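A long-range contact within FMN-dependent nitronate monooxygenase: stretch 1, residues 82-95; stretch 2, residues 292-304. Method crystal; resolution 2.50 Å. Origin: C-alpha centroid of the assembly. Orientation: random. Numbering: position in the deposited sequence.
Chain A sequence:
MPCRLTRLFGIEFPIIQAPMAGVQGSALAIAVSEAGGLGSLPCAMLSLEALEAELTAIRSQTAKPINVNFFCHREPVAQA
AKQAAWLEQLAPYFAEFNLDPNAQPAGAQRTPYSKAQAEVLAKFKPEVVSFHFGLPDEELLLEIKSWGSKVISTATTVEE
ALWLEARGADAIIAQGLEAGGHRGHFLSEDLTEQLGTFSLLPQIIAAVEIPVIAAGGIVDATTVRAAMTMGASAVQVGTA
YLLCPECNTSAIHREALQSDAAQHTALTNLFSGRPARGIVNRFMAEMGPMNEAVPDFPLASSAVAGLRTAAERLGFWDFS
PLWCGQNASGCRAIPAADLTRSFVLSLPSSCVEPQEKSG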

ATOM      1  N   LYS A  82      -8.061 -15.645 -27.743  1.00 50.55           N
ATOM      2  CA  LYS A  82      -7.598 -15.439 -26.375  1.00 43.06           C
ATOM      3  C   LYS A  82      -8.675 -15.869 -25.394  1.00 39.15           C
ATOM      4  O   LYS A  82      -8.378 -16.489 -24.372  1.00 39.46           O
ATOM      5  CB  LYS A  82      -7.232 -13.992 -26.137  1.00 43.92           C
ATOM      6  CG  LYS A  82      -6.664 -13.747 -24.750  1.00 49.19           C
ATOM      7  CD  LYS A  82      -5.308 -13.070 -24.802  1.00 53.57           C
ATOM      8  CE  LYS A  82      -4.904 -12.546 -23.438  1.00 52.63           C
ATOM      9  NZ  LYS A  82      -3.433 -12.643 -23.249  1.00 62.84           N
ATOM     10  N   GLN A  83      -9.927 -15.582 -25.752  1.00 38.18           N
ATOM     11  CA  GLN A  83     -11.084 -15.989 -24.974  1.00 41.01           C
ATOM     12  C   GLN A  83     -11.233 -17.497 -24.958  1.00 42.84           C
ATOM     13  O   GLN A  83     -11.512 -18.103 -23.919  1.00 45.90           O
ATOM     14  CB  GLN A  83     -12.356 -15.365 -25.552  1.00 37.66           C
ATOM     15  CG  GLN A  83     -12.610 -13.947 -25.109  1.00 38.65           C
ATOM     16  CD  GLN A  83     -13.788 -13.309 -25.825  1.00 41.39           C
ATOM     17  OE1 GLN A  83     -14.900 -13.263 -25.295  1.00 35.56           O
ATOM     18  NE2 GLN A  83     -13.535 -12.768 -27.019  1.00 43.55           N
ATOM     19  N   ALA A  84     -11.097 -18.096 -26.131  1.00 46.38           N
ATOM     20  CA  ALA A  84     -11.229 -19.533 -26.273  1.00 41.08           C
ATOM     21  C   ALA A  84     -10.121 -20.263 -25.520  1.00 37.34           C
ATOM     22  O   ALA A  84     -10.366 -21.306 -24.930  1.00 38.69           O
ATOM     23  CB  ALA A  84     -11.206 -19.904 -27.749  1.00 48.54           C
ATOM     24  N   ALA A  85      -8.906 -19.714 -25.524  1.00 36.31           N
ATOM     25  CA  ALA A  85      -7.780 -20.318 -24.771  1.00 35.32           C
ATOM     26  C   ALA A  85      -7.965 -20.257 -23.256  1.00 37.15           C
ATOM     27  O   ALA A  85      -7.459 -21.112 -22.529  1.00 44.12           O
ATOM     28  CB  ALA A  85      -6.464 -19.661 -25.151  1.00 32.12           C
ATOM     29  N   TRP A  86      -8.595 -19.184 -22.784  1.00 35.42           N
ATOM     30  CA  TRP A  86      -8.865 -19.007 -21.361  1.00 35.28           C
ATOM     31  C   TRP A  86      -9.930 -19.999 -20.936  1.00 37.13           C
ATOM     32  O   TRP A  86      -9.812 -20.644 -19.895  1.00 37.37           O
ATOM     33  CB  TRP A  86      -9.339 -17.563 -21.083  1.00 36.15           C
ATOM     34  CG  TRP A  86      -9.617 -17.280 -19.659  1.00 29.93           C
ATOM     35  CD1 TRP A  86     -10.774 -16.817 -19.139  1.00 30.37           C
ATOM     36  CD2 TRP A  86      -8.718 -17.468 -18.552  1.00 30.82           C
ATOM     37  NE1 TRP A  86     -10.673 -16.723 -17.772  1.00 32.64           N
ATOM     38  CE2 TRP A  86      -9.412 -17.104 -17.389  1.00 30.04           C
ATOM     39  CE3 TRP A  86      -7.394 -17.909 -18.437  1.00 30.64           C
ATOM     40  CZ2 TRP A  86      -8.830 -17.155 -16.123  1.00 33.06           C
ATOM     41  CZ3 TRP A  86      -6.817 -17.963 -17.180  1.00 33.53           C
ATOM     42  CH2 TRP A  86      -7.540 -17.598 -16.038  1.00 35.76           C
ATOM     43  N   LEU A  87     -10.963 -20.124 -21.764  1.00 40.66           N
ATOM     44  CA  LEU A  87     -12.036 -21.098 -21.543  1.00 41.91           C
ATOM     45  C   LEU A  87     -11.460 -22.504 -21.402  1.00 42.19           C
ATOM     46  O   LEU A  87     -11.814 -23.239 -20.478  1.00 40.28           O
ATOM     47  CB  LEU A  87     -13.034 -21.046 -22.713  1.00 42.90           C
ATOM     48  CG  LEU A  87     -14.539 -20.970 -22.435  1.00 43.08           C
ATOM     49  CD1 LEU A  87     -14.866 -20.274 -21.123  1.00 45.76           C
ATOM     50  CD2 LEU A  87     -15.231 -20.264 -23.593  1.00 44.36           C
ATOM     51  N   GLU A  88     -10.515 -22.835 -22.279  1.00 43.50           N
ATOM     52  CA  GLU A  88      -9.865 -24.145 -22.283  1.00 44.91           C
ATOM     53  C   GLU A  88      -9.147 -24.387 -20.972  1.00 40.71           C
ATOM     54  O   GLU A  88      -9.173 -25.491 -20.438  1.00 43.85           O
ATOM     55  CB  GLU A  88      -8.854 -24.222 -23.439  1.00 51.05           C
ATOM     56  CG  GLU A  88      -8.268 -25.602 -23.681  1.00 53.63           C
ATOM     57  CD  GLU A  88      -7.095 -25.579 -24.646  1.00 61.53           C
ATOM     58  OE1 GLU A  88      -6.927 -24.573 -25.377  1.00 64.53           O
ATOM     59  OE2 GLU A  88      -6.347 -26.582 -24.688  1.00 60.27           O
ATOM     60  N   GLN A  89      -8.481 -23.351 -20.473  1.00 37.16           N
ATOM     61  CA  GLN A  89      -7.785 -23.419 -19.187  1.00 36.76           C
ATOM     62  C   GLN A  89      -8.692 -23.714 -17.982  1.00 34.81           C
ATOM     63  O   GLN A  89      -8.253 -24.315 -17.001  1.00 35.10           O
ATOM     64  CB  GLN A  89      -7.079 -22.107 -18.930  1.00 41.39           C
ATOM     65  CG  GLN A  89      -5.968 -21.802 -19.901  1.00 39.44           C
ATOM     66  CD  GLN A  89      -4.743 -21.296 -19.186  1.00 45.71           C
ATOM     67  OE1 GLN A  89      -4.398 -21.773 -18.095  1.00 50.41           O
ATOM     68  NE2 GLN A  89      -4.100 -20.300 -19.766  1.00 48.97           N
ATOM     69  N   LEU A  90      -9.938 -23.264 -18.047  1.00 32.52           N
ATOM     70  CA  LEU A  90     -10.895 -23.488 -16.961  1.00 38.46           C
ATOM     71  C   LEU A  90     -11.644 -24.837 -17.047  1.00 38.63           C
ATOM     72  O   LEU A  90     -12.437 -25.168 -16.158  1.00 35.79           O
ATOM     73  CB  LEU A  90     -11.905 -22.337 -16.916  1.00 36.89           C
ATOM     74  CG  LEU A  90     -11.277 -20.945 -16.848  1.00 39.42           C
ATOM     75  CD1 LEU A  90     -12.339 -19.867 -17.013  1.00 43.29           C
ATOM     76  CD2 LEU A  90     -10.518 -20.769 -15.545  1.00 38.64           C
ATOM     77  N   ALA A  91     -11.380 -25.612 -18.102  1.00 35.59           N
ATOM     78  CA  ALA A  91     -12.108 -26.853 -18.354  1.00 35.28           C
ATOM     79  C   ALA A  91     -12.258 -27.761 -17.104  1.00 34.45           C
ATOM     80  O   ALA A  91     -13.348 -28.247 -16.824  1.00 37.21           O
ATOM     81  CB  ALA A  91     -11.461 -27.609 -19.506  1.00 32.27           C
ATOM     82  N   PRO A  92     -11.179 -27.937 -16.323  1.00 31.82           N
ATOM     83  CA  PRO A  92     -11.262 -28.738 -15.102  1.00 32.89           C
ATOM     84  C   PRO A  92     -12.359 -28.319 -14.117  1.00 34.92           C
ATOM     85  O   PRO A  92     -13.011 -29.182 -13.511  1.00 34.34           O
ATOM     86  CB  PRO A  92      -9.891 -28.532 -14.463  1.00 32.51           C
ATOM     87  CG  PRO A  92      -8.979 -28.284 -15.610  1.00 31.91           C
ATOM     88  CD  PRO A  92      -9.793 -27.517 -16.609  1.00 33.44           C
ATOM     89  N   TYR A  93     -12.549 -27.013 -13.938  1.00 34.06           N
ATOM     90  CA  TYR A  93     -13.613 -26.531 -13.064  1.00 35.02           C
ATOM     91  C   TYR A  93     -14.970 -26.816 -13.656  1.00 37.16           C
ATOM     92  O   TYR A  93     -15.882 -27.209 -12.943  1.00 39.99           O
ATOM     93  CB  TYR A  93     -13.479 -25.040 -12.776  1.00 33.71           C
ATOM     94  CG  TYR A  93     -12.178 -24.669 -12.125  1.00 32.23           C
ATOM     95  CD1 TYR A  93     -11.789 -25.244 -10.911  1.00 28.04           C
ATOM     96  CD2 TYR A  93     -11.316 -23.769 -12.735  1.00 31.47           C
ATOM     97  CE1 TYR A  93     -10.572 -24.932 -10.331  1.00 27.64           C
ATOM     98  CE2 TYR A  93     -10.106 -23.439 -12.163  1.00 35.01           C
ATOM     99  CZ  TYR A  93      -9.734 -24.023 -10.963  1.00 32.72           C
ATOM    100  OH  TYR A  93      -8.526 -23.671 -10.418  1.00 32.76           O
ATOM    101  N   PHE A  94     -15.109 -26.623 -14.959  1.00 39.41           N
ATOM    102  CA  PHE A  94     -16.375 -26.896 -15.615  1.00 43.76           C
ATOM    103  C   PHE A  94     -16.758 -28.352 -15.412  1.00 43.06           C
ATOM    104  O   PHE A  94     -17.884 -28.660 -15.036  1.00 48.56           O
ATOM    105  CB  PHE A  94     -16.285 -26.584 -17.103  1.00 45.26           C
ATOM    106  CG  PHE A  94     -16.085 -25.138 -17.398  1.00 43.21           C
ATOM    107  CD1 PHE A  94     -16.878 -24.181 -16.790  1.00 47.37           C
ATOM    108  CD2 PHE A  94     -15.108 -24.730 -18.277  1.00 44.51           C
ATOM    109  CE1 PHE A  94     -16.710 -22.842 -17.078  1.00 48.42           C
ATOM    110  CE2 PHE A  94     -14.935 -23.398 -18.573  1.00 41.42           C
ATOM    111  CZ  PHE A  94     -15.720 -22.450 -17.955  1.00 46.88           C
ATOM    112  N   ALA A  95     -15.789 -29.232 -15.601  1.00 41.69           N
ATOM    113  CA  ALA A  95     -15.957 -30.646 -15.281  1.00 44.60           C
ATOM    114  C   ALA A  95     -16.347 -30.881 -13.806  1.00 38.84           C
ATOM    115  O   ALA A  95     -17.307 -31.578 -13.509  1.00 34.30           O
ATOM    116  CB  ALA A  95     -14.680 -31.406 -15.625  1.00 43.84           C
ATOM    117  N   GLU A 292      -1.708 -13.660 -16.929  1.00 45.02           N
ATOM    118  CA  GLU A 292      -1.438 -12.953 -18.173  1.00 47.05           C
ATOM    119  C   GLU A 292      -2.336 -13.442 -19.320  1.00 43.83           C
ATOM    120  O   GLU A 292      -2.487 -12.755 -20.327  1.00 49.04           O
ATOM    121  CB  GLU A 292       0.037 -13.120 -18.546  1.00 58.34           C
ATOM    122  CG  GLU A 292       1.017 -12.702 -17.438  1.00 72.88           C
ATOM    123  CD  GLU A 292       1.093 -13.675 -16.239  1.00 77.05           C
ATOM    124  OE1 GLU A 292       0.896 -14.909 -16.405  1.00 56.65           O
ATOM    125  OE2 GLU A 292       1.387 -13.201 -15.115  1.00 75.41           O
ATOM    126  N   ALA A 293      -2.990 -14.591 -19.127  1.00 40.47           N
ATOM    127  CA  ALA A 293      -3.819 -15.233 -20.170  1.00 37.97           C
ATOM    128  C   ALA A 293      -5.302 -14.797 -20.203  1.00 35.98           C
ATOM    129  O   ALA A 293      -6.017 -15.128 -21.135  1.00 42.93           O
ATOM    130  CB  ALA A 293      -3.740 -16.745 -20.010  1.00 38.14           C
ATOM    131  N   VAL A 294      -5.758 -14.087 -19.177  1.00 35.39           N
ATOM    132  CA  VAL A 294      -7.133 -13.613 -19.101  1.00 32.97           C
ATOM    133  C   VAL A 294      -7.435 -12.562 -20.172  1.00 32.06           C
ATOM    134  O   VAL A 294      -6.643 -11.673 -20.407  1.00 30.84           O
ATOM    135  CB  VAL A 294      -7.412 -12.999 -17.724  1.00 35.85           C
ATOM    136  CG1 VAL A 294      -8.878 -12.612 -17.581  1.00 35.22           C
ATOM    137  CG2 VAL A 294      -7.005 -13.984 -16.636  1.00 41.66           C
ATOM    138  N   PRO A 295      -8.602 -12.661 -20.819  1.00 36.22           N
ATOM    139  CA  PRO A 295      -8.919 -11.660 -21.825  1.00 36.18           C
ATOM    140  C   PRO A 295      -9.086 -10.242 -21.270  1.00 38.32           C
ATOM    141  O   PRO A 295      -9.392 -10.047 -20.085  1.00 29.29           O
ATOM    142  CB  PRO A 295     -10.240 -12.159 -22.433  1.00 34.23           C
ATOM    143  CG  PRO A 295     -10.741 -13.215 -21.516  1.00 35.92           C
ATOM    144  CD  PRO A 295      -9.553 -13.789 -20.838  1.00 38.87           C
ATOM    145  N   ASP A 296      -8.968  -9.269 -22.165  1.00 41.98           N
ATOM    146  CA  ASP A 296      -9.103  -7.876 -21.798  1.00 43.72           C
ATOM    147  C   ASP A 296     -10.472  -7.572 -21.190  1.00 41.28           C
ATOM    148  O   ASP A 296     -11.460  -8.228 -21.489  1.00 39.45           O
ATOM    149  CB  ASP A 296      -8.855  -6.983 -23.006  1.00 47.21           C
ATOM    150  CG  ASP A 296      -7.415  -7.012 -23.464  1.00 51.63           C
ATOM    151  OD1 ASP A 296      -6.541  -7.384 -22.651  1.00 44.44           O
ATOM    152  OD2 ASP A 296      -7.163  -6.657 -24.638  1.00 52.82           O
ATOM    153  N   PHE A 297     -10.463  -6.634 -20.251  1.00 38.56           N
ATOM    154  CA  PHE A 297     -11.650  -6.089 -19.613  1.00 36.15           C
ATOM    155  C   PHE A 297     -12.636  -5.493 -20.636  1.00 35.32           C
ATOM    156  O   PHE A 297     -12.230  -4.709 -21.490  1.00 33.39           O
ATOM    157  CB  PHE A 297     -11.183  -5.005 -18.629  1.00 34.48           C
ATOM    158  CG  PHE A 297     -12.281  -4.343 -17.889  1.00 32.83           C
ATOM    159  CD1 PHE A 297     -12.838  -4.947 -16.771  1.00 33.91           C
ATOM    160  CD2 PHE A 297     -12.787  -3.125 -18.323  1.00 37.61           C
ATOM    161  CE1 PHE A 297     -13.892  -4.357 -16.098  1.00 36.00           C
ATOM    162  CE2 PHE A 297     -13.822  -2.505 -17.638  1.00 39.43           C
ATOM    163  CZ  PHE A 297     -14.373  -3.124 -16.520  1.00 42.74           C
ATOM    164  N   PRO A 298     -13.943  -5.823 -20.523  1.00 36.23           N
ATOM    165  CA  PRO A 298     -14.589  -6.644 -19.498  1.00 40.44           C
ATOM    166  C   PRO A 298     -14.936  -8.083 -19.919  1.00 39.62           C
ATOM    167  O   PRO A 298     -15.885  -8.668 -19.384  1.00 36.83           O
ATOM    168  CB  PRO A 298     -15.882  -5.875 -19.224  1.00 39.39           C
ATOM    169  CG  PRO A 298     -16.242  -5.335 -20.557  1.00 37.03           C
ATOM    170  CD  PRO A 298     -14.938  -4.994 -21.230  1.00 38.54           C
ATOM    171  N   LEU A 299     -14.139  -8.681 -20.792  1.00 36.56           N
ATOM    172  CA  LEU A 299     -14.565  -9.914 -21.439  1.00 35.41           C
ATOM    173  C   LEU A 299     -14.569 -11.118 -20.491  1.00 35.15           C
ATOM    174  O   LEU A 299     -15.460 -11.952 -20.566  1.00 42.16           O
ATOM    175  CB  LEU A 299     -13.730 -10.179 -22.688  1.00 35.32           C
ATOM    176  CG  LEU A 299     -13.876  -9.053 -23.713  1.00 36.80           C
ATOM    177  CD1 LEU A 299     -12.911  -9.199 -24.869  1.00 34.36           C
ATOM    178  CD2 LEU A 299     -15.317  -8.928 -24.206  1.00 40.23           C
ATOM    179  N   ALA A 300     -13.688 -11.109 -19.502  1.00 36.04           N
ATOM    180  CA  ALA A 300     -13.406 -12.309 -18.711  1.00 36.63           C
ATOM    181  C   ALA A 300     -14.555 -12.744 -17.801  1.00 37.87           C
ATOM    182  O   ALA A 300     -14.636 -13.913 -17.434  1.00 41.28           O
ATOM    183  CB  ALA A 300     -12.142 -12.113 -17.890  1.00 34.98           C
ATOM    184  N   SER A 301     -15.453 -11.820 -17.469  1.00 36.60           N
ATOM    185  CA  SER A 301     -16.618 -12.136 -16.632  1.00 40.38           C
ATOM    186  C   SER A 301     -17.449 -13.261 -17.214  1.00 39.41           C
ATOM    187  O   SER A 301     -17.938 -14.112 -16.482  1.00 44.46           O
ATOM    188  CB  SER A 301     -17.518 -10.906 -16.441  1.00 38.02           C
ATOM    189  OG  SER A 301     -16.745  -9.729 -16.463  1.00 49.96           O
ATOM    190  N   SER A 302     -17.638 -13.249 -18.526  1.00 35.99           N
ATOM    191  CA  SER A 302     -18.494 -14.240 -19.159  1.00 40.11           C
ATOM    192  C   SER A 302     -18.015 -15.673 -18.858  1.00 42.16           C
ATOM    193  O   SER A 302     -18.838 -16.548 -18.561  1.00 43.60           O
ATOM    194  CB  SER A 302     -18.569 -13.998 -20.662  1.00 40.68           C
ATOM    195  OG  SER A 302     -17.279 -14.022 -21.229  1.00 46.60           O
ATOM    196  N   ALA A 303     -16.690 -15.867 -18.805  1.00 36.32           N
ATOM    197  CA  ALA A 303     -16.087 -17.190 -18.574  1.00 33.95           C
ATOM    198  C   ALA A 303     -16.234 -17.757 -17.150  1.00 38.77           C
ATOM    199  O   ALA A 303     -16.072 -18.964 -16.952  1.00 40.96           O
ATOM    200  CB  ALA A 303     -14.618 -17.158 -18.946  1.00 33.51           C
ATOM    201  N   VAL A 304     -16.500 -16.904 -16.160  1.00 37.49           N
ATOM    202  CA  VAL A 304     -16.637 -17.380 -14.772  1.00 39.63           C
ATOM    203  C   VAL A 304     -18.035 -17.226 -14.217  1.00 37.30           C
ATOM    204  O   VAL A 304     -18.295 -17.668 -13.105  1.00 42.09           O
ATOM    205  CB  VAL A 304     -15.684 -16.649 -13.794  1.00 44.34           C
ATOM    206  CG1 VAL A 304     -14.258 -17.148 -13.962  1.00 46.51           C
ATOM    207  CG2 VAL A 304     -15.764 -15.140 -13.976  1.00 43.36           C
TER
HETATM  208  O   HOH W   1     -12.520 -15.425 -16.164  1.00 42.40           O

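Trp86 is the centre of this contact. It lies on the helix that runs through residues 82-89, and its CA-to-CB bond points toward the second stretch. Chi1 is t, at -179°, and chi2 is -124°. With these angles the indole lies along the loop of residues 293-295 and also reaches Ala303. The residue is buried, and it loses more surface to the other stretch than any other residue here.

Val294 covers one face of the indole. Its CG2 sits 3.8 Å from the centroid of the Trp86 six-membered ring and 16° off the ring normal, a CH-pi contact. The closest pair is Trp86 CZ2 to Val294 CG2, at 3.7 Å. Val294 has chi1 t (-175°), and in this rotamer CG2 is the methyl over the ring, while CG1 lies farther from its centre. Three other neighbours approach the indole obliquely. Pro295 CD is 3.7 Å from Trp86 CD1, Ala303 CB is 3.9 Å from the same CD1, and Ala293 O is 4.1 Å from Trp86 CE3.

The indole nitrogen is not left without a partner. Trp86 NE1 donates to water 1 at 2.8 Å, and the water donates to Ala300 O at 2.9 Å. One water thus joins the two stretches where no direct hydrogen bond from the indole is made.

Lys82 stands one helical turn before Trp86, and Trp86 N bonds back to Lys82 O at 3.1 Å. Its chi1 is also t (-177°), so the two side chains leave the helix in a similar way. Chi2 (125°) and chi4 (146°) lie between wells. The extended chain passes along the loop, with Lys82 CG 4.2 Å from Pro295 CA and Lys82 CE 3.6 Å from Val294 O. It ends in the only direct hydrogen bond between the stretches, from Lys82 NZ to Glu292 O at 3.1 Å. The acceptor is a backbone carbonyl. The Glu292 side chain takes no part, and its CA-to-CB bond points away.

Gln83 starts sideways, but its end comes nearer. With chi1 m and chi2 t, its CG lies 4.0 Å from Pro295 CB and its OE1 4.2 Å from Leu299 CB. Gln89 NE2 approaches Ala293 CB at 3.6 Å, a packing contact.

Ala303 is the second focus. Its CB points toward the helix and meets Leu87 CD1 at 3.8 Å and Leu90 CD1 at 4.0 Å, as well as the indole. The small methyl is shared by three larger side chains. Leu90 is in a standard m, t conformation. Leu87 is not: chi1 is -132° and chi2 is 29°, both between wells, although its CD1 does reach the Ala303 methyl. Phe94 is m at chi1, and its ring comes edge-on to a carbonyl, with CZ 3.6 Å from Ala303 O.

Within the second stretch, Ser302 is p at chi1, and its OG donates to Leu299 O at 2.8 Å.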